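Local atomic coordinates of 3-hydroxyadipyl-CoA dehydrogenase (Escherichia coli, PDB entry 3MOG), a protein that catalyses the NAD-dependent oxidation of 3-hydroxyadipyl-CoA to 3-oxoadipyl-CoA in the bacterial degradation of phenylacetate. Residues C[319-324]-C[337-342]; C[179-184]-C[416-421]; C[244-249]-C[259-264]; C[437-442]-C[469-474]. One frame throughout, in Å; residues are numbered along the deposited sequence.

Interaction 1 of 4, residues C[319-324]-C[337-342]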
loop_
_atom_site.group_PDB
_atom_site.type_symbol
_atom_site.label_atom_id
_atom_site.label_comp_id
_atom_site.label_asym_id
_atom_site.label_seq_id
_atom_site.Cartn_x
_atom_site.Cartn_y
_atom_site.Cartn_z
ATOM N N ASP C 319 -45.128 -7.944 -9.351
ATOM C CA ASP C 319 -44.416 -8.201 -8.088
ATOM C C ASP C 319 -42.899 -7.919 -8.165
ATOM O O ASP C 319 -42.213 -7.936 -7.136
ATOM C CB ASP C 319 -44.671 -9.630 -7.589
ATOM C CG ASP C 319 -44.306 -10.689 -8.619
ATOM O OD1 ASP C 319 -44.336 -10.391 -9.835
ATOM O OD2 ASP C 319 -43.995 -11.826 -8.205
ATOM N N VAL C 320 -42.399 -7.660 -9.376
ATOM C CA VAL C 320 -40.983 -7.364 -9.622
ATOM C C VAL C 320 -40.639 -5.922 -9.283
ATOM O O VAL C 320 -41.268 -4.992 -9.790
ATOM C CB VAL C 320 -40.606 -7.558 -11.103
ATOM C CG1 VAL C 320 -39.083 -7.600 -11.282
ATOM C CG2 VAL C 320 -41.257 -8.799 -11.655
ATOM N N LEU C 321 -39.631 -5.738 -8.436
ATOM C CA LEU C 321 -39.032 -4.421 -8.272
ATOM C C LEU C 321 -37.905 -4.262 -9.277
ATOM O O LEU C 321 -36.955 -5.048 -9.291
ATOM C CB LEU C 321 -38.524 -4.199 -6.847
ATOM C CG LEU C 321 -39.549 -4.136 -5.704
ATOM C CD1 LEU C 321 -38.883 -3.682 -4.420
ATOM C CD2 LEU C 321 -40.716 -3.212 -6.011
ATOM N N LEU C 322 -38.050 -3.269 -10.142
ATOM C CA LEU C 322 -36.987 -2.833 -11.027
ATOM C C LEU C 322 -36.338 -1.624 -10.362
ATOM O O LEU C 322 -36.965 -0.561 -10.231
ATOM C CB LEU C 322 -37.535 -2.460 -12.403
ATOM C CG LEU C 322 -36.511 -1.930 -13.404
ATOM C CD1 LEU C 322 -35.558 -3.036 -13.812
ATOM C CD2 LEU C 322 -37.176 -1.309 -14.626
ATOM N N ILE C 323 -35.095 -1.805 -9.917
ATOM C CA ILE C 323 -34.430 -0.833 -9.049
ATOM C C ILE C 323 -33.146 -0.361 -9.709
ATOM O O ILE C 323 -32.297 -1.174 -10.088
ATOM C CB ILE C 323 -34.162 -1.410 -7.633
ATOM C CG1 ILE C 323 -35.473 -1.907 -6.992
ATOM C CG2 ILE C 323 -33.508 -0.363 -6.723
ATOM C CD1 ILE C 323 -35.315 -2.622 -5.638
ATOM N N GLU C 324 -33.043 0.951 -9.904
ATOM C CA GLU C 324 -31.796 1.582 -10.319
ATOM C C GLU C 324 -30.708 1.312 -9.265
ATOM O O GLU C 324 -30.975 1.416 -8.076
ATOM C CB GLU C 324 -32.003 3.083 -10.510
ATOM C CG GLU C 324 -32.839 3.429 -11.741
ATOM C CD GLU C 324 -32.698 4.882 -12.142
ATOM O OE1 GLU C 324 -33.678 5.631 -11.982
ATOM O OE2 GLU C 324 -31.610 5.279 -12.620
ATOM N N LEU C 337 -36.364 -8.315 0.612
ATOM C CA LEU C 337 -37.722 -7.882 0.323
ATOM C C LEU C 337 -38.677 -9.035 -0.024
ATOM O O LEU C 337 -39.865 -8.792 -0.202
ATOM C CB LEU C 337 -37.712 -6.810 -0.788
ATOM C CG LEU C 337 -36.915 -5.525 -0.499
ATOM C CD1 LEU C 337 -36.612 -4.748 -1.771
ATOM C CD2 LEU C 337 -37.622 -4.623 0.532
ATOM N N ALA C 338 -38.152 -10.264 -0.115
ATOM C CA ALA C 338 -38.930 -11.480 -0.450
ATOM C C ALA C 338 -39.732 -11.395 -1.765
ATOM O O ALA C 338 -40.833 -11.947 -1.869
ATOM C CB ALA C 338 -39.842 -11.883 0.725
ATOM N N ARG C 339 -39.179 -10.679 -2.743
ATOM C CA ARG C 339 -39.820 -10.399 -4.024
ATOM C C ARG C 339 -38.716 -10.588 -5.053
ATOM O O ARG C 339 -37.547 -10.496 -4.694
ATOM C CB ARG C 339 -40.270 -8.935 -4.088
ATOM C CG ARG C 339 -41.308 -8.523 -3.078
ATOM C CD ARG C 339 -41.276 -7.021 -2.825
ATOM N NE ARG C 339 -41.770 -6.244 -3.965
ATOM C CZ ARG C 339 -43.056 -6.058 -4.259
ATOM N NH1 ARG C 339 -44.017 -6.605 -3.513
ATOM N NH2 ARG C 339 -43.385 -5.331 -5.317
ATOM N N PRO C 340 -39.072 -10.827 -6.333
ATOM C CA PRO C 340 -38.059 -10.803 -7.371
ATOM C C PRO C 340 -37.593 -9.378 -7.629
ATOM O O PRO C 340 -38.380 -8.440 -7.460
ATOM C CB PRO C 340 -38.802 -11.315 -8.613
ATOM C CG PRO C 340 -40.048 -11.921 -8.111
ATOM C CD PRO C 340 -40.395 -11.160 -6.887
ATOM N N VAL C 341 -36.326 -9.228 -8.033
ATOM C CA VAL C 341 -35.712 -7.923 -8.265
ATOM C C VAL C 341 -34.828 -7.946 -9.510
ATOM O O VAL C 341 -34.005 -8.851 -9.694
ATOM C CB VAL C 341 -34.892 -7.426 -7.028
ATOM C CG1 VAL C 341 -34.171 -6.123 -7.327
ATOM C CG2 VAL C 341 -35.776 -7.218 -5.823
ATOM N N VAL C 342 -35.023 -6.956 -10.380
ATOM C CA VAL C 342 -34.070 -6.678 -11.439
ATOM C C VAL C 342 -33.369 -5.343 -11.121
ATOM O O VAL C 342 -34.023 -4.325 -10.867
ATOM C CB VAL C 342 -34.740 -6.670 -12.841
ATOM C CG1 VAL C 342 -33.711 -6.370 -13.946
ATOM C CG2 VAL C 342 -35.419 -7.996 -13.111
#

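Interaction 2 of 4, residues C[179-184]-C[416-421]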
loop_
_atom_site.group_PDB
_atom_site.type_symbol
_atom_site.label_atom_id
_atom_site.label_comp_id
_atom_site.label_asym_id
_atom_site.label_seq_id
_atom_site.Cartn_x
_atom_site.Cartn_y
_atom_site.Cartn_z
ATOM N N GLN C 179 -7.677 26.272 -25.088
ATOM C CA GLN C 179 -8.308 26.543 -23.815
ATOM C C GLN C 179 -7.356 26.103 -22.709
ATOM O O GLN C 179 -7.206 24.908 -22.452
ATOM C CB GLN C 179 -9.639 25.787 -23.709
ATOM C CG GLN C 179 -10.502 26.196 -22.514
ATOM C CD GLN C 179 -10.765 27.695 -22.462
ATOM O OE1 GLN C 179 -11.272 28.277 -23.420
ATOM N NE2 GLN C 179 -10.404 28.327 -21.345
ATOM N N PRO C 180 -6.695 27.067 -22.063
ATOM C CA PRO C 180 -5.825 26.705 -20.957
ATOM C C PRO C 180 -6.626 26.389 -19.691
ATOM O O PRO C 180 -7.714 26.949 -19.475
ATOM C CB PRO C 180 -4.984 27.961 -20.748
ATOM C CG PRO C 180 -5.890 29.097 -21.210
ATOM C CD PRO C 180 -6.749 28.525 -22.297
ATOM N N VAL C 181 -6.091 25.467 -18.894
ATOM C CA VAL C 181 -6.547 25.216 -17.535
ATOM C C VAL C 181 -5.291 25.220 -16.655
ATOM O O VAL C 181 -4.238 24.794 -17.098
ATOM C CB VAL C 181 -7.337 23.878 -17.398
ATOM C CG1 VAL C 181 -8.699 23.972 -18.086
ATOM C CG2 VAL C 181 -6.535 22.663 -17.936
ATOM N N ARG C 182 -5.395 25.740 -15.436
ATOM C CA ARG C 182 -4.247 25.793 -14.518
ATOM C C ARG C 182 -4.308 24.652 -13.524
ATOM O O ARG C 182 -5.386 24.274 -13.077
ATOM C CB ARG C 182 -4.231 27.102 -13.741
ATOM C CG ARG C 182 -4.411 28.323 -14.614
ATOM C CD ARG C 182 -5.363 29.302 -13.961
ATOM N NE ARG C 182 -5.629 30.413 -14.867
ATOM C CZ ARG C 182 -5.089 31.623 -14.747
ATOM N NH1 ARG C 182 -4.269 31.893 -13.735
ATOM N NH2 ARG C 182 -5.379 32.566 -15.636
ATOM N N CYS C 183 -3.143 24.110 -13.188
ATOM C CA CYS C 183 -3.009 23.078 -12.182
ATOM C C CYS C 183 -1.588 23.071 -11.636
ATOM O O CYS C 183 -0.681 23.571 -12.277
ATOM C CB CYS C 183 -3.373 21.695 -12.742
ATOM S SG CYS C 183 -2.196 21.000 -13.881
ATOM N N HIS C 184 -1.411 22.518 -10.440
ATOM C CA HIS C 184 -0.097 22.395 -9.823
ATOM C C HIS C 184 0.575 21.138 -10.342
ATOM O O HIS C 184 -0.078 20.286 -10.952
ATOM C CB HIS C 184 -0.215 22.341 -8.295
ATOM C CG HIS C 184 1.042 22.728 -7.580
ATOM N ND1 HIS C 184 1.539 24.014 -7.591
ATOM C CD2 HIS C 184 1.907 21.997 -6.837
ATOM C CE1 HIS C 184 2.657 24.059 -6.885
ATOM N NE2 HIS C 184 2.901 22.848 -6.415
ATOM N N ASP C 416 -13.628 20.550 -14.725
ATOM C CA ASP C 416 -14.697 20.249 -15.688
ATOM C C ASP C 416 -14.209 20.437 -17.129
ATOM O O ASP C 416 -14.358 19.548 -17.964
ATOM C CB ASP C 416 -15.951 21.099 -15.432
ATOM C CG ASP C 416 -16.782 20.608 -14.248
ATOM O OD1 ASP C 416 -16.620 19.442 -13.827
ATOM O OD2 ASP C 416 -17.608 21.404 -13.735
ATOM N N THR C 417 -13.599 21.589 -17.398
ATOM C CA THR C 417 -13.116 21.920 -18.732
ATOM C C THR C 417 -12.114 20.896 -19.234
ATOM O O THR C 417 -12.253 20.390 -20.349
ATOM C CB THR C 417 -12.502 23.312 -18.756
ATOM O OG1 THR C 417 -13.511 24.263 -18.402
ATOM C CG2 THR C 417 -11.957 23.643 -20.131
ATOM N N ALA C 418 -11.143 20.553 -18.389
ATOM C CA ALA C 418 -10.134 19.558 -18.737
ATOM C C ALA C 418 -10.705 18.221 -19.181
ATOM O O ALA C 418 -10.235 17.626 -20.150
ATOM C CB ALA C 418 -9.158 19.363 -17.579
ATOM N N MET C 419 -11.730 17.751 -18.480
ATOM C CA MET C 419 -12.329 16.479 -18.812
ATOM C C MET C 419 -13.207 16.577 -20.086
ATOM O O MET C 419 -13.274 15.627 -20.869
ATOM C CB MET C 419 -13.084 15.911 -17.603
ATOM C CG MET C 419 -12.219 15.755 -16.327
ATOM S SD MET C 419 -10.498 15.253 -16.563
ATOM C CE MET C 419 -10.732 13.561 -17.036
ATOM N N ARG C 420 -13.870 17.712 -20.287
ATOM C CA ARG C 420 -14.610 17.947 -21.532
ATOM C C ARG C 420 -13.690 18.027 -22.750
ATOM O O ARG C 420 -13.992 17.461 -23.796
ATOM C CB ARG C 420 -15.441 19.223 -21.443
ATOM C CG ARG C 420 -16.932 18.995 -21.291
ATOM C CD ARG C 420 -17.665 20.327 -21.272
ATOM N NE ARG C 420 -17.417 21.047 -20.028
ATOM C CZ ARG C 420 -16.828 22.235 -19.926
ATOM N NH1 ARG C 420 -16.405 22.874 -21.011
ATOM N NH2 ARG C 420 -16.676 22.785 -18.725
ATOM N N LEU C 421 -12.567 18.726 -22.619
ATOM C CA LEU C 421 -11.702 18.955 -23.780
ATOM C C LEU C 421 -10.588 17.929 -23.964
ATOM O O LEU C 421 -10.317 17.516 -25.086
ATOM C CB LEU C 421 -11.178 20.394 -23.781
ATOM C CG LEU C 421 -12.312 21.441 -23.919
ATOM C CD1 LEU C 421 -11.775 22.852 -23.881
ATOM C CD2 LEU C 421 -13.169 21.239 -25.191
#

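Interaction 3 of 4, residues C[244-249]-C[259-264]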
loop_
_atom_site.group_PDB
_atom_site.type_symbol
_atom_site.label_atom_id
_atom_site.label_comp_id
_atom_site.label_asym_id
_atom_site.label_seq_id
_atom_site.Cartn_x
_atom_site.Cartn_y
_atom_site.Cartn_z
ATOM N N ALA C 244 1.387 2.333 -18.709
ATOM C CA ALA C 244 2.543 3.092 -18.204
ATOM C C ALA C 244 2.087 4.335 -17.451
ATOM O O ALA C 244 2.690 4.698 -16.444
ATOM C CB ALA C 244 3.507 3.478 -19.345
ATOM N N VAL C 245 1.028 4.978 -17.942
ATOM C CA VAL C 245 0.415 6.114 -17.239
ATOM C C VAL C 245 -0.188 5.675 -15.887
ATOM O O VAL C 245 0.115 6.266 -14.849
ATOM C CB VAL C 245 -0.598 6.880 -18.142
ATOM C CG1 VAL C 245 -1.319 7.952 -17.348
ATOM C CG2 VAL C 245 0.124 7.516 -19.365
ATOM N N THR C 246 -0.992 4.614 -15.903
ATOM C CA THR C 246 -1.572 4.033 -14.686
ATOM C C THR C 246 -0.522 3.733 -13.619
ATOM O O THR C 246 -0.668 4.148 -12.460
ATOM C CB THR C 246 -2.388 2.744 -15.009
ATOM O OG1 THR C 246 -3.581 3.101 -15.695
ATOM C CG2 THR C 246 -2.792 1.961 -13.744
ATOM N N CYS C 247 0.539 3.032 -14.019
ATOM C CA CYS C 247 1.608 2.632 -13.102
ATOM C C CYS C 247 2.368 3.833 -12.566
ATOM O O CYS C 247 2.806 3.827 -11.416
ATOM C CB CYS C 247 2.580 1.673 -13.796
ATOM S SG CYS C 247 1.952 -0.023 -13.919
ATOM N N SER C 248 2.490 4.867 -13.396
ATOM C CA SER C 248 3.231 6.060 -13.039
ATOM C C SER C 248 2.470 6.860 -11.975
ATOM O O SER C 248 3.060 7.271 -10.981
ATOM C CB SER C 248 3.541 6.897 -14.295
ATOM O OG SER C 248 3.807 8.261 -13.990
ATOM N N VAL C 249 1.168 7.067 -12.192
ATOM C CA VAL C 249 0.312 7.772 -11.228
ATOM C C VAL C 249 0.247 6.968 -9.917
ATOM O O VAL C 249 0.447 7.508 -8.827
ATOM C CB VAL C 249 -1.102 8.043 -11.810
ATOM C CG1 VAL C 249 -1.990 8.683 -10.787
ATOM C CG2 VAL C 249 -1.006 8.954 -13.037
ATOM N N PHE C 259 -5.566 3.865 -7.506
ATOM C CA PHE C 259 -4.807 3.879 -8.751
ATOM C C PHE C 259 -4.130 2.518 -9.061
ATOM O O PHE C 259 -3.244 2.449 -9.893
ATOM C CB PHE C 259 -3.776 5.027 -8.761
ATOM C CG PHE C 259 -4.385 6.397 -8.649
ATOM C CD1 PHE C 259 -4.055 7.234 -7.584
ATOM C CD2 PHE C 259 -5.302 6.851 -9.604
ATOM C CE1 PHE C 259 -4.618 8.508 -7.472
ATOM C CE2 PHE C 259 -5.877 8.122 -9.499
ATOM C CZ PHE C 259 -5.531 8.954 -8.432
ATOM N N LEU C 260 -4.561 1.456 -8.387
ATOM C CA LEU C 260 -4.057 0.100 -8.607
ATOM C C LEU C 260 -4.040 -0.324 -10.086
ATOM O O LEU C 260 -5.024 -0.128 -10.807
ATOM C CB LEU C 260 -4.893 -0.901 -7.799
ATOM C CG LEU C 260 -4.313 -2.289 -7.508
ATOM C CD1 LEU C 260 -3.040 -2.178 -6.677
ATOM C CD2 LEU C 260 -5.345 -3.159 -6.798
ATOM N N PRO C 261 -2.902 -0.864 -10.553
ATOM C CA PRO C 261 -2.891 -1.450 -11.907
ATOM C C PRO C 261 -3.639 -2.792 -11.976
ATOM O O PRO C 261 -3.968 -3.366 -10.940
ATOM C CB PRO C 261 -1.389 -1.611 -12.216
ATOM C CG PRO C 261 -0.711 -0.605 -11.275
ATOM C CD PRO C 261 -1.541 -0.670 -10.028
ATOM N N SER C 262 -3.910 -3.266 -13.192
ATOM C CA SER C 262 -4.599 -4.549 -13.410
ATOM C C SER C 262 -3.637 -5.659 -13.856
ATOM O O SER C 262 -2.810 -5.424 -14.735
ATOM C CB SER C 262 -5.668 -4.367 -14.489
ATOM O OG SER C 262 -6.416 -5.549 -14.686
ATOM N N LEU C 263 -3.767 -6.863 -13.290
ATOM C CA LEU C 263 -3.012 -8.024 -13.811
ATOM C C LEU C 263 -3.488 -8.412 -15.216
ATOM O O LEU C 263 -2.738 -9.015 -15.977
ATOM C CB LEU C 263 -3.114 -9.253 -12.900
ATOM C CG LEU C 263 -2.542 -9.210 -11.485
ATOM C CD1 LEU C 263 -3.283 -10.252 -10.682
ATOM C CD2 LEU C 263 -1.015 -9.431 -11.414
ATOM N N VAL C 264 -4.731 -8.061 -15.547
ATOM C CA VAL C 264 -5.284 -8.313 -16.873
ATOM C C VAL C 264 -4.620 -7.413 -17.903
ATOM O O VAL C 264 -4.282 -7.872 -18.996
ATOM C CB VAL C 264 -6.825 -8.136 -16.915
ATOM C CG1 VAL C 264 -7.380 -8.503 -18.301
ATOM C CG2 VAL C 264 -7.474 -8.985 -15.852
#

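Interaction 4 of 4, residues C[437-442]-C[469-474]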
loop_
_atom_site.group_PDB
_atom_site.type_symbol
_atom_site.label_atom_id
_atom_site.label_comp_id
_atom_site.label_asym_id
_atom_site.label_seq_id
_atom_site.Cartn_x
_atom_site.Cartn_y
_atom_site.Cartn_z
ATOM N N GLY C 437 -26.701 14.181 -8.467
ATOM C CA GLY C 437 -27.046 14.280 -7.074
ATOM C C GLY C 437 -25.917 13.766 -6.205
ATOM O O GLY C 437 -25.528 12.599 -6.314
ATOM N N TRP C 438 -25.397 14.638 -5.346
ATOM C CA TRP C 438 -24.316 14.284 -4.419
ATOM C C TRP C 438 -24.629 13.181 -3.403
ATOM O O TRP C 438 -23.775 12.336 -3.119
ATOM C CB TRP C 438 -23.788 15.538 -3.714
ATOM C CG TRP C 438 -23.285 16.590 -4.678
ATOM C CD1 TRP C 438 -23.846 17.820 -4.919
ATOM C CD2 TRP C 438 -22.144 16.497 -5.551
ATOM N NE1 TRP C 438 -23.121 18.495 -5.872
ATOM C CE2 TRP C 438 -22.066 17.719 -6.267
ATOM C CE3 TRP C 438 -21.175 15.513 -5.787
ATOM C CZ2 TRP C 438 -21.057 17.979 -7.200
ATOM C CZ3 TRP C 438 -20.175 15.776 -6.717
ATOM C CH2 TRP C 438 -20.132 16.996 -7.416
ATOM N N GLN C 439 -25.853 13.173 -2.874
ATOM C CA GLN C 439 -26.254 12.155 -1.920
ATOM C C GLN C 439 -26.365 10.803 -2.589
ATOM O O GLN C 439 -26.066 9.779 -1.977
ATOM C CB GLN C 439 -27.583 12.506 -1.264
ATOM C CG GLN C 439 -27.499 13.641 -0.288
ATOM C CD GLN C 439 -28.865 14.162 0.067
ATOM O OE1 GLN C 439 -29.410 13.820 1.111
ATOM N NE2 GLN C 439 -29.445 14.969 -0.819
ATOM N N ARG C 440 -26.793 10.821 -3.847
ATOM C CA ARG C 440 -26.909 9.622 -4.653
ATOM C C ARG C 440 -25.545 8.991 -4.957
ATOM O O ARG C 440 -25.396 7.773 -4.871
ATOM C CB ARG C 440 -27.643 9.943 -5.958
ATOM C CG ARG C 440 -27.970 8.710 -6.779
ATOM C CD ARG C 440 -28.868 9.031 -7.949
ATOM N NE ARG C 440 -29.123 7.809 -8.697
ATOM C CZ ARG C 440 -29.956 7.721 -9.729
ATOM N NH1 ARG C 440 -30.090 6.557 -10.343
ATOM N NH2 ARG C 440 -30.632 8.793 -10.160
ATOM N N ILE C 441 -24.572 9.818 -5.324
ATOM C CA ILE C 441 -23.206 9.344 -5.572
ATOM C C ILE C 441 -22.598 8.832 -4.273
ATOM O O ILE C 441 -21.990 7.760 -4.247
ATOM C CB ILE C 441 -22.301 10.447 -6.196
ATOM C CG1 ILE C 441 -22.851 10.891 -7.558
ATOM C CG2 ILE C 441 -20.839 9.975 -6.312
ATOM C CD1 ILE C 441 -23.098 9.757 -8.529
ATOM N N LEU C 442 -22.804 9.586 -3.194
ATOM C CA LEU C 442 -22.336 9.186 -1.865
ATOM C C LEU C 442 -22.859 7.823 -1.426
ATOM O O LEU C 442 -22.078 6.979 -1.003
ATOM C CB LEU C 442 -22.693 10.243 -0.809
ATOM C CG LEU C 442 -22.381 9.886 0.628
ATOM C CD1 LEU C 442 -20.864 9.960 0.886
ATOM C CD2 LEU C 442 -23.163 10.753 1.596
ATOM N N LEU C 469 -24.451 19.389 2.205
ATOM C CA LEU C 469 -24.979 20.681 1.753
ATOM C C LEU C 469 -26.255 20.485 0.941
ATOM O O LEU C 469 -27.226 21.224 1.124
ATOM C CB LEU C 469 -23.933 21.488 0.965
ATOM C CG LEU C 469 -22.741 22.071 1.752
ATOM C CD1 LEU C 469 -21.510 22.287 0.855
ATOM C CD2 LEU C 469 -23.126 23.379 2.466
ATOM N N GLU C 470 -26.254 19.461 0.088
ATOM C CA GLU C 470 -27.402 19.113 -0.747
ATOM C C GLU C 470 -28.635 18.686 0.061
ATOM O O GLU C 470 -29.766 18.968 -0.340
ATOM C CB GLU C 470 -27.022 18.023 -1.739
ATOM C CG GLU C 470 -27.983 17.851 -2.905
ATOM C CD GLU C 470 -27.646 16.645 -3.744
ATOM O OE1 GLU C 470 -27.841 15.505 -3.254
ATOM O OE2 GLU C 470 -27.183 16.841 -4.893
ATOM N N SER C 471 -28.423 18.018 1.191
ATOM C CA SER C 471 -29.525 17.699 2.101
ATOM C C SER C 471 -30.034 18.947 2.841
ATOM O O SER C 471 -31.199 18.994 3.237
ATOM C CB SER C 471 -29.159 16.572 3.080
ATOM O OG SER C 471 -28.192 16.992 4.023
ATOM N N GLY C 472 -29.169 19.950 3.005
ATOM C CA GLY C 472 -29.556 21.258 3.554
ATOM C C GLY C 472 -30.587 22.025 2.734
ATOM O O GLY C 472 -31.444 22.709 3.302
ATOM N N TYR C 473 -30.510 21.914 1.405
ATOM C CA TYR C 473 -31.499 22.525 0.502
ATOM C C TYR C 473 -32.764 21.671 0.347
ATOM O O TYR C 473 -33.786 22.159 -0.144
ATOM C CB TYR C 473 -30.911 22.804 -0.893
ATOM C CG TYR C 473 -29.633 23.625 -0.918
ATOM C CD1 TYR C 473 -29.624 24.968 -0.525
ATOM C CD2 TYR C 473 -28.435 23.062 -1.366
ATOM C CE1 TYR C 473 -28.446 25.720 -0.555
ATOM C CE2 TYR C 473 -27.255 23.803 -1.402
ATOM C CZ TYR C 473 -27.269 25.128 -0.996
ATOM O OH TYR C 473 -26.102 25.853 -1.037
ATOM N N GLU C 474 -32.683 20.403 0.757
ATOM C CA GLU C 474 -33.789 19.447 0.645
ATOM C C GLU C 474 -34.862 19.718 1.703
ATOM O O GLU C 474 -35.661 20.647 1.584
ATOM C CB GLU C 474 -33.267 18.015 0.808
ATOM C CG GLU C 474 -33.890 16.987 -0.126
ATOM C CD GLU C 474 -32.930 16.520 -1.215
ATOM O OE1 GLU C 474 -32.378 17.368 -1.949
ATOM O OE2 GLU C 474 -32.731 15.294 -1.339
HETATM O O HOH W 1 -28.656 13.081 -4.413
#

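Interaction 1 of 4, residues C[319-324]-C[337-342]
Arg339 enters this contact with CG anti to its own carbonyl carbon, and its chain turns at chi3 (71°), so that the guanidinium lies against the start of the segment 319-324. Its CB passes 3.8 Å from Asp319 O, and CG stays near the same carbonyl. NE comes 3.5 Å from Leu321 CG, a branch point that meets the guanidinium at its edge and in its plane. At the tip, NH2 rests 3.5 Å from Leu321 CD2, while Asp319 O sits over one face, too poorly angled for a hydrogen bond; NH2 also has a long, weak ion pair with Glu316. An alanine in place of Arg339 removes the contacts beyond CB, which would probably uncover the Leu321 branch and cost the weak ion pair. Beyond Arg339 the chain becomes the second strand of a right-handed beta-alpha-beta crossover (strand 320-324, helix 330-337, strand 341-345) within the reduced Rossmann-fold domain. The parallel ladder is regular: Leu321 N donates to Pro340 O (3.1 Å), Val342 N to Leu321 O (2.9 Å), and Ile323 N to Val342 O almost along the C=O axis. Leu321 and Val341 face helix 330-337, where Leu321 CD1 touches Leu337 CD1 at 3.6 Å. Leu322 and Val342 take the other face, CD1 of the leucine lying 3.8 Å from CG1 of the valine beneath helix 362-373.

Interaction 2 of 4, residues C[179-184]-C[416-421]
Thr417 is the first residue of the helical segment 416-421 to reach the strand 179-184. Its CG2, anti to the backbone N, touches two strand side chains, 3.8 Å from Gln179 CG and 3.9 Å from Val181 CG1. The threonine and the valine slide past each other in opposite directions, whereas the glutamine crosses the threonine at about a right angle. OG1 lies on the other branch, beside the backbone N, and its hydrogen bond goes back to Gln413 O one turn earlier, so that the carbon atoms, CB and CG2, face the strand. Ala418 follows, and here the helix comes nearest the strand, its CA 6.8 Å from that of Val181. Its CB lies 4.2 Å from Val181 CG2. One turn on from Thr417, Leu421 sends CD1 to 3.6 Å from Gln179 CB; the glutamine's chi1 (-170°, CG anti to the backbone N) places CG against the leucine and threonine, and the bend at chi2 only redirects the amide. No hydrogen bond joins the two segments, although Asp414 in the same helix accepts one from Arg182 N. The strand and helix axes, 8.9 Å apart, run at 130° to each other. This is a helix packed against the last strand of a sheet within this chain, across domains: 179-184 closes the NAD-binding Rossmann sheet, and helix 412-422 belongs to the second C-terminal helical domain.

Interaction 3 of 4, residues C[244-249]-C[259-264]
One methyl of Val249 sits squarely over the Phe259 ring. Its CG1, anti to the backbone N (chi1 176°), lies 3.9 Å from the ring centroid and only 7° off the normal, a CH-pi contact in which the ring carbons are nearly equidistant from the methyl. One turn back on the same helix, Thr246 points its own CG2 at the loop 259-262, 3.9 Å from Phe259 O and equally far from Pro261 CA. Cys247 completes the shell: although its CB is directed away from the loop, SG swings round to touch Pro261 CG at 3.8 Å. The contact is van der Waals and CH-pi in kind; no hydrogen bond crosses it.

Further out, Thr246 is held by its other branch, OG1 being hydrogen-bonded to Arg196 NH1, so that the methyl is turned to the loop. The Phe259 ring also meets the ring of Phe253, the two planes at about 20°. An alanine in place of Phe259 removes the face under the Val249 methyl and would probably leave this junction less well packed, also toward Phe253. Past Pro261 the loop becomes a helix, with Ser262 as its N-cap; OG accepts from Val264 N at 3.1 Å.

The arrangement thus joins helix 239-252 to the turn leading into helix 263-270 in the first C-terminal domain. Helix 196-207 lies alongside, touching Phe259 through Arg196 and Ser262 through Trp203, while Trp254 of the third subunit packs on Leu260 and Pro261.

Interaction 4 of 4, residues C[437-442]-C[469-474]
The start of helix 438-452 is gripped by a carboxylate from helix 461-473, within the second C-terminal helical domain. Glu470, its CG anti to the backbone N (chi1 -163°) and its chain extended, reaches straight to the first turn. OE2 accepts from Trp438 N at 2.9 Å and OE1 from Gln439 N at 3.1 Å, both donors lying above the carboxylate plane. This is the tight part of the contact: two backbone N-H groups at a helix N-terminus meet one acid, where the helix dipole would probably help to stabilise its negative charge. OE1 has a further donor in Gln439 NE2, 3.0 Å away along the anti lone pair; the bond is nearly straight at 172°, and OE1 lies in the plane of the glutamine amide. Gly437, the N-cap, has positive phi and follows helix 429-436, so it also serves as the joint between two helices; its CA approaches Glu470 OE2 to 3.4 Å. The glutamine's OE1 rests against Ser471 CB, beside which Ile335 of the second subunit packs, while Ser471 OG turns back to Leu468 O.

Toward solvent the contact slackens. Glu474, exposed and poorly ordered, meets the glutamine tip to tip, and the bond from Gln439 NE2 to Glu474 OE2 is weak at 3.3 Å. A water continues the grip by one residue, accepting from Arg440 N at 3.0 Å and donating to Glu470 OE1 at 2.8 Å.

In the fold
Along the chain the order is interaction 3, then interaction 1, then interaction 4, while interaction 2 spans from strand 179-184 to helix 412-422 and so encloses the first two. Interaction 2 brings the NAD-binding domain against the second C-terminal domain, which also holds interaction 4; interaction 3 belongs to the first C-terminal domain, its centre about 23 Å from that of interaction 2. Interaction 1 lies far out, in the six-stranded sheet of the reduced Rossmann-fold domain, about 42 Å from interaction 2 between centres. It touches interaction 4 through a salt bridge from Glu324 to Arg440, tying that outlying domain to the helical one.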